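Local coordinates for protein lipopolysaccharide heptosyltransferase 2 (Escherichia coli, PDB 1PSW) that transfers the second heptose from ADP-L-glycero-D-manno-heptose onto the heptosyl-Kdo2-lipid A module while the lipopolysaccharide core is built, at residues Ala194-Gln208 with Gly322-Leu336. Numbering follows the deposited sequence.
Sequences AKRWPHYHYAELAKQ and GYHQSLIDITPQRVL
Trp197 and His201 point ring N-H groups at the backbone carbonyls of Ile330 and Ile328, respectively. Trp197 NE1 donates to Ile330 O at 2.9 Å, with the oxygen near the indole plane. Putting CG anti to the backbone N (chi1 -164°) turns the indole toward 327-335, with His201 CB packed over the centre of one of its faces. Trp197 CZ2 meets Val335 CG2 at 3.6 Å. His201 NE2 reaches Ile328 O, also at 2.9 Å, and the bond is fairly straight (159°). The imidazole is sandwiched: Tyr200 CE1 lies over one face and Pro332 CD over the other, the latter a CH-pi contact. With His201 replaced by an alanine, Ile328 O would probably lose this donor, and a gap would be likely to open between Tyr200 and Pro332. Deeper in, Leu205 CD2 packs on Val335 CG1, and both side chains touch Val266 of strand 264-268. Helices 199-208 and 332-336 cross here at -52°, their axes 9.5 Å apart. At the other end, Tyr323 lays a ring face on Pro198 CA. Tyr323 OH meets His199 ND1 in the imidazole plane at 2.6 Å; either may donate. A water accepts from His324 N and lies within hydrogen-bonding distance of Ala194 O and Arg196 O.

The solvent side is looser. Gln208 NE2 stays 3.7 Å from Gln333 OE1, and Glu204 lends only its aliphatic part to Pro332.

The contact brings the C-terminal helix 332-347 back against the second Rossmann-like domain of this GT-B fold. Its chemistry is directional: two aromatic N-H groups satisfy carbonyls of 328-330, which implies that this segment is fixed by polar bonds as well as by apolar packing.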
# COMPACT_ATOMS: atom_id res chain seq x y z
N ALA A 194 -0.28 -18.69 -1.49
CA ALA A 194 -0.22 -18.90 -2.93
C ALA A 194 0.45 -17.75 -3.68
O ALA A 194 1.01 -17.95 -4.75
CB ALA A 194 -1.62 -19.14 -3.50
N LYS A 195 0.39 -16.55 -3.13
CA LYS A 195 0.99 -15.41 -3.80
C LYS A 195 2.39 -15.09 -3.30
O LYS A 195 2.99 -14.10 -3.71
CB LYS A 195 0.08 -14.19 -3.66
CG LYS A 195 -1.28 -14.42 -4.29
CD LYS A 195 -2.13 -13.18 -4.31
CE LYS A 195 -3.48 -13.48 -4.97
NZ LYS A 195 -4.29 -12.24 -5.13
N ARG A 196 2.93 -15.93 -2.42
CA ARG A 196 4.26 -15.67 -1.89
C ARG A 196 5.39 -16.39 -2.61
O ARG A 196 5.30 -17.57 -2.92
CB ARG A 196 4.33 -16.05 -0.40
CG ARG A 196 3.56 -15.12 0.51
CD ARG A 196 3.95 -15.36 1.96
NE ARG A 196 2.97 -16.15 2.69
CZ ARG A 196 3.19 -16.72 3.87
NH1 ARG A 196 4.37 -16.59 4.47
NH2 ARG A 196 2.22 -17.43 4.45
N TRP A 197 6.46 -15.65 -2.89
CA TRP A 197 7.62 -16.27 -3.50
C TRP A 197 8.14 -17.11 -2.33
O TRP A 197 8.10 -16.65 -1.18
CB TRP A 197 8.64 -15.21 -3.88
CG TRP A 197 9.68 -15.67 -4.84
CD1 TRP A 197 9.50 -16.47 -5.93
CD2 TRP A 197 11.05 -15.28 -4.84
NE1 TRP A 197 10.68 -16.59 -6.63
CE2 TRP A 197 11.65 -15.86 -5.99
CE3 TRP A 197 11.84 -14.47 -4.01
CZ2 TRP A 197 13.00 -15.68 -6.30
CZ3 TRP A 197 13.18 -14.29 -4.32
CH2 TRP A 197 13.74 -14.88 -5.47
N PRO A 198 8.61 -18.34 -2.59
CA PRO A 198 9.12 -19.22 -1.52
C PRO A 198 10.17 -18.64 -0.58
O PRO A 198 11.10 -17.95 -1.01
CB PRO A 198 9.66 -20.41 -2.30
CG PRO A 198 8.74 -20.48 -3.48
CD PRO A 198 8.61 -19.03 -3.89
N HIS A 199 10.02 -18.94 0.70
CA HIS A 199 10.96 -18.48 1.71
C HIS A 199 12.40 -18.87 1.34
O HIS A 199 13.34 -18.10 1.58
CB HIS A 199 10.62 -19.07 3.09
CG HIS A 199 10.64 -20.56 3.15
ND1 HIS A 199 9.58 -21.34 2.73
CD2 HIS A 199 11.59 -21.43 3.57
CE1 HIS A 199 9.88 -22.62 2.89
NE2 HIS A 199 11.10 -22.70 3.40
N TYR A 200 12.59 -20.05 0.76
CA TYR A 200 13.95 -20.46 0.40
C TYR A 200 14.49 -19.70 -0.80
O TYR A 200 15.70 -19.57 -0.95
CB TYR A 200 14.01 -21.97 0.16
CG TYR A 200 12.88 -22.53 -0.67
CD1 TYR A 200 12.98 -22.57 -2.06
CD2 TYR A 200 11.74 -23.03 -0.07
CE1 TYR A 200 11.95 -23.12 -2.83
CE2 TYR A 200 10.72 -23.57 -0.81
CZ TYR A 200 10.83 -23.61 -2.19
OH TYR A 200 9.81 -24.16 -2.92
N HIS A 201 13.61 -19.22 -1.67
CA HIS A 201 14.08 -18.43 -2.80
C HIS A 201 14.56 -17.08 -2.26
O HIS A 201 15.59 -16.57 -2.69
CB HIS A 201 12.99 -18.23 -3.85
CG HIS A 201 12.82 -19.41 -4.77
ND1 HIS A 201 13.74 -20.43 -4.85
CD2 HIS A 201 11.84 -19.71 -5.65
CE1 HIS A 201 13.33 -21.33 -5.73
NE2 HIS A 201 12.18 -20.91 -6.23
N TYR A 202 13.82 -16.50 -1.31
CA TYR A 202 14.25 -15.23 -0.73
C TYR A 202 15.60 -15.42 -0.04
O TYR A 202 16.45 -14.53 -0.08
CB TYR A 202 13.21 -14.69 0.27
CG TYR A 202 12.11 -13.84 -0.35
CD1 TYR A 202 12.41 -12.58 -0.90
CD2 TYR A 202 10.79 -14.28 -0.40
CE1 TYR A 202 11.41 -11.79 -1.49
CE2 TYR A 202 9.78 -13.51 -0.99
CZ TYR A 202 10.10 -12.27 -1.53
OH TYR A 202 9.11 -11.50 -2.12
N ALA A 203 15.80 -16.57 0.60
CA ALA A 203 17.06 -16.84 1.29
C ALA A 203 18.23 -16.91 0.31
O ALA A 203 19.28 -16.32 0.55
CB ALA A 203 16.96 -18.13 2.09
N GLU A 204 18.03 -17.63 -0.79
CA GLU A 204 19.07 -17.76 -1.81
C GLU A 204 19.40 -16.39 -2.38
O GLU A 204 20.57 -16.05 -2.60
CB GLU A 204 18.58 -18.70 -2.92
CG GLU A 204 19.51 -18.84 -4.12
CD GLU A 204 20.91 -19.25 -3.73
OE1 GLU A 204 21.07 -20.23 -2.97
OE2 GLU A 204 21.87 -18.60 -4.20
N LEU A 205 18.37 -15.58 -2.62
CA LEU A 205 18.58 -14.23 -3.16
C LEU A 205 19.37 -13.38 -2.17
O LEU A 205 20.21 -12.57 -2.57
CB LEU A 205 17.25 -13.55 -3.48
CG LEU A 205 17.36 -12.13 -4.07
CD1 LEU A 205 18.20 -12.16 -5.34
CD2 LEU A 205 15.98 -11.57 -4.38
N ALA A 206 19.09 -13.55 -0.89
CA ALA A 206 19.79 -12.78 0.14
C ALA A 206 21.28 -13.16 0.15
O ALA A 206 22.15 -12.29 0.26
CB ALA A 206 19.17 -13.04 1.51
N LYS A 207 21.58 -14.45 0.02
CA LYS A 207 22.97 -14.90 0.01
C LYS A 207 23.71 -14.25 -1.15
O LYS A 207 24.85 -13.81 -1.00
CB LYS A 207 23.05 -16.42 -0.15
CG LYS A 207 22.43 -17.19 0.99
CD LYS A 207 22.53 -18.69 0.74
CE LYS A 207 21.85 -19.44 1.87
NZ LYS A 207 21.76 -20.91 1.61
N GLN A 208 23.06 -14.22 -2.30
CA GLN A 208 23.65 -13.63 -3.50
C GLN A 208 23.89 -12.13 -3.33
O GLN A 208 24.92 -11.61 -3.76
CB GLN A 208 22.73 -13.85 -4.70
CG GLN A 208 22.47 -15.30 -5.05
CD GLN A 208 23.63 -15.94 -5.76
OE1 GLN A 208 24.64 -16.31 -5.15
NE2 GLN A 208 23.52 -16.06 -7.08
N GLY A 322 -0.52 -23.72 0.35
CA GLY A 322 0.86 -23.87 -0.08
C GLY A 322 1.26 -22.91 -1.18
O GLY A 322 0.45 -22.12 -1.66
N TYR A 323 2.53 -22.99 -1.56
CA TYR A 323 3.08 -22.16 -2.62
C TYR A 323 2.54 -22.61 -3.97
O TYR A 323 2.13 -23.76 -4.14
CB TYR A 323 4.61 -22.28 -2.64
CG TYR A 323 5.31 -21.72 -1.42
CD1 TYR A 323 5.14 -20.39 -1.05
CD2 TYR A 323 6.19 -22.51 -0.69
CE1 TYR A 323 5.84 -19.85 0.04
CE2 TYR A 323 6.89 -21.99 0.39
CZ TYR A 323 6.72 -20.66 0.75
OH TYR A 323 7.43 -20.13 1.81
N HIS A 324 2.57 -21.70 -4.94
CA HIS A 324 2.10 -21.98 -6.28
C HIS A 324 3.30 -22.26 -7.17
O HIS A 324 4.34 -21.61 -7.05
CB HIS A 324 1.30 -20.78 -6.82
CG HIS A 324 0.42 -21.12 -7.98
ND1 HIS A 324 0.89 -21.23 -9.27
CD2 HIS A 324 -0.90 -21.42 -8.03
CE1 HIS A 324 -0.10 -21.59 -10.06
NE2 HIS A 324 -1.20 -21.72 -9.34
N GLN A 325 3.15 -23.22 -8.08
CA GLN A 325 4.24 -23.59 -8.98
C GLN A 325 4.78 -22.41 -9.79
O GLN A 325 5.98 -22.33 -10.05
CB GLN A 325 3.78 -24.69 -9.94
CG GLN A 325 4.92 -25.36 -10.69
CD GLN A 325 5.85 -26.10 -9.75
OE1 GLN A 325 5.40 -26.91 -8.94
NE2 GLN A 325 7.15 -25.84 -9.86
N SER A 326 3.89 -21.50 -10.17
CA SER A 326 4.29 -20.34 -10.97
C SER A 326 5.31 -19.45 -10.26
O SER A 326 6.10 -18.77 -10.92
CB SER A 326 3.06 -19.52 -11.37
OG SER A 326 2.37 -19.00 -10.25
N LEU A 327 5.28 -19.43 -8.93
CA LEU A 327 6.22 -18.63 -8.15
C LEU A 327 7.46 -19.46 -7.83
O LEU A 327 8.57 -18.94 -7.80
CB LEU A 327 5.55 -18.13 -6.86
CG LEU A 327 4.82 -16.77 -7.05
CD1 LEU A 327 3.86 -16.50 -5.91
CD2 LEU A 327 5.87 -15.66 -7.14
N ILE A 328 7.26 -20.75 -7.59
CA ILE A 328 8.38 -21.64 -7.32
C ILE A 328 9.28 -21.63 -8.56
O ILE A 328 10.50 -21.67 -8.44
CB ILE A 328 7.88 -23.08 -7.03
CG1 ILE A 328 7.19 -23.12 -5.67
CG2 ILE A 328 9.05 -24.06 -7.08
CD1 ILE A 328 6.43 -24.40 -5.38
N ASP A 329 8.68 -21.54 -9.75
CA ASP A 329 9.45 -21.55 -10.99
C ASP A 329 10.25 -20.27 -11.27
O ASP A 329 11.06 -20.24 -12.19
CB ASP A 329 8.55 -21.86 -12.19
CG ASP A 329 8.10 -23.32 -12.21
OD1 ASP A 329 8.68 -24.13 -11.44
OD2 ASP A 329 7.18 -23.66 -12.99
N ILE A 330 10.02 -19.22 -10.49
CA ILE A 330 10.79 -17.99 -10.68
C ILE A 330 12.06 -18.16 -9.85
O ILE A 330 12.02 -18.14 -8.62
CB ILE A 330 10.01 -16.75 -10.20
CG1 ILE A 330 8.82 -16.49 -11.12
CG2 ILE A 330 10.93 -15.52 -10.17
CD1 ILE A 330 8.00 -15.25 -10.77
N THR A 331 13.19 -18.32 -10.53
CA THR A 331 14.47 -18.54 -9.86
C THR A 331 15.10 -17.28 -9.28
O THR A 331 14.91 -16.18 -9.78
CB THR A 331 15.50 -19.17 -10.82
OG1 THR A 331 15.94 -18.19 -11.77
CG2 THR A 331 14.88 -20.35 -11.56
N PRO A 332 15.87 -17.44 -8.19
CA PRO A 332 16.54 -16.30 -7.55
C PRO A 332 17.48 -15.62 -8.55
O PRO A 332 17.70 -14.42 -8.48
CB PRO A 332 17.30 -16.96 -6.41
CG PRO A 332 16.39 -18.08 -6.02
CD PRO A 332 16.00 -18.65 -7.36
N GLN A 333 18.02 -16.40 -9.49
CA GLN A 333 18.93 -15.84 -10.49
C GLN A 333 18.19 -14.90 -11.44
O GLN A 333 18.72 -13.86 -11.81
CB GLN A 333 19.60 -16.96 -11.29
CG GLN A 333 20.68 -16.47 -12.24
CD GLN A 333 21.75 -15.64 -11.53
OE1 GLN A 333 22.39 -16.11 -10.58
NE2 GLN A 333 21.95 -14.41 -11.99
N ARG A 334 16.97 -15.25 -11.82
CA ARG A 334 16.19 -14.40 -12.71
C ARG A 334 15.92 -13.06 -12.01
O ARG A 334 16.11 -11.99 -12.59
CB ARG A 334 14.86 -15.06 -13.08
CG ARG A 334 13.93 -14.20 -13.93
CD ARG A 334 12.57 -14.86 -14.08
NE ARG A 334 12.61 -16.09 -14.88
CZ ARG A 334 12.43 -16.13 -16.20
NH1 ARG A 334 12.19 -15.01 -16.87
NH2 ARG A 334 12.49 -17.28 -16.84
N VAL A 335 15.51 -13.14 -10.75
CA VAL A 335 15.21 -11.96 -9.94
C VAL A 335 16.46 -11.12 -9.70
O VAL A 335 16.44 -9.89 -9.80
CB VAL A 335 14.58 -12.36 -8.58
CG1 VAL A 335 14.32 -11.12 -7.72
CG2 VAL A 335 13.27 -13.11 -8.82
N LEU A 336 17.57 -11.79 -9.39
CA LEU A 336 18.83 -11.10 -9.14
C LEU A 336 19.26 -10.28 -10.36
O LEU A 336 19.74 -9.15 -10.22
CB LEU A 336 19.92 -12.11 -8.78
CG LEU A 336 21.32 -11.53 -8.56
CD1 LEU A 336 21.31 -10.55 -7.39
CD2 LEU A 336 22.30 -12.67 -8.30
O HOH W 1 3.47 -19.11 -4.21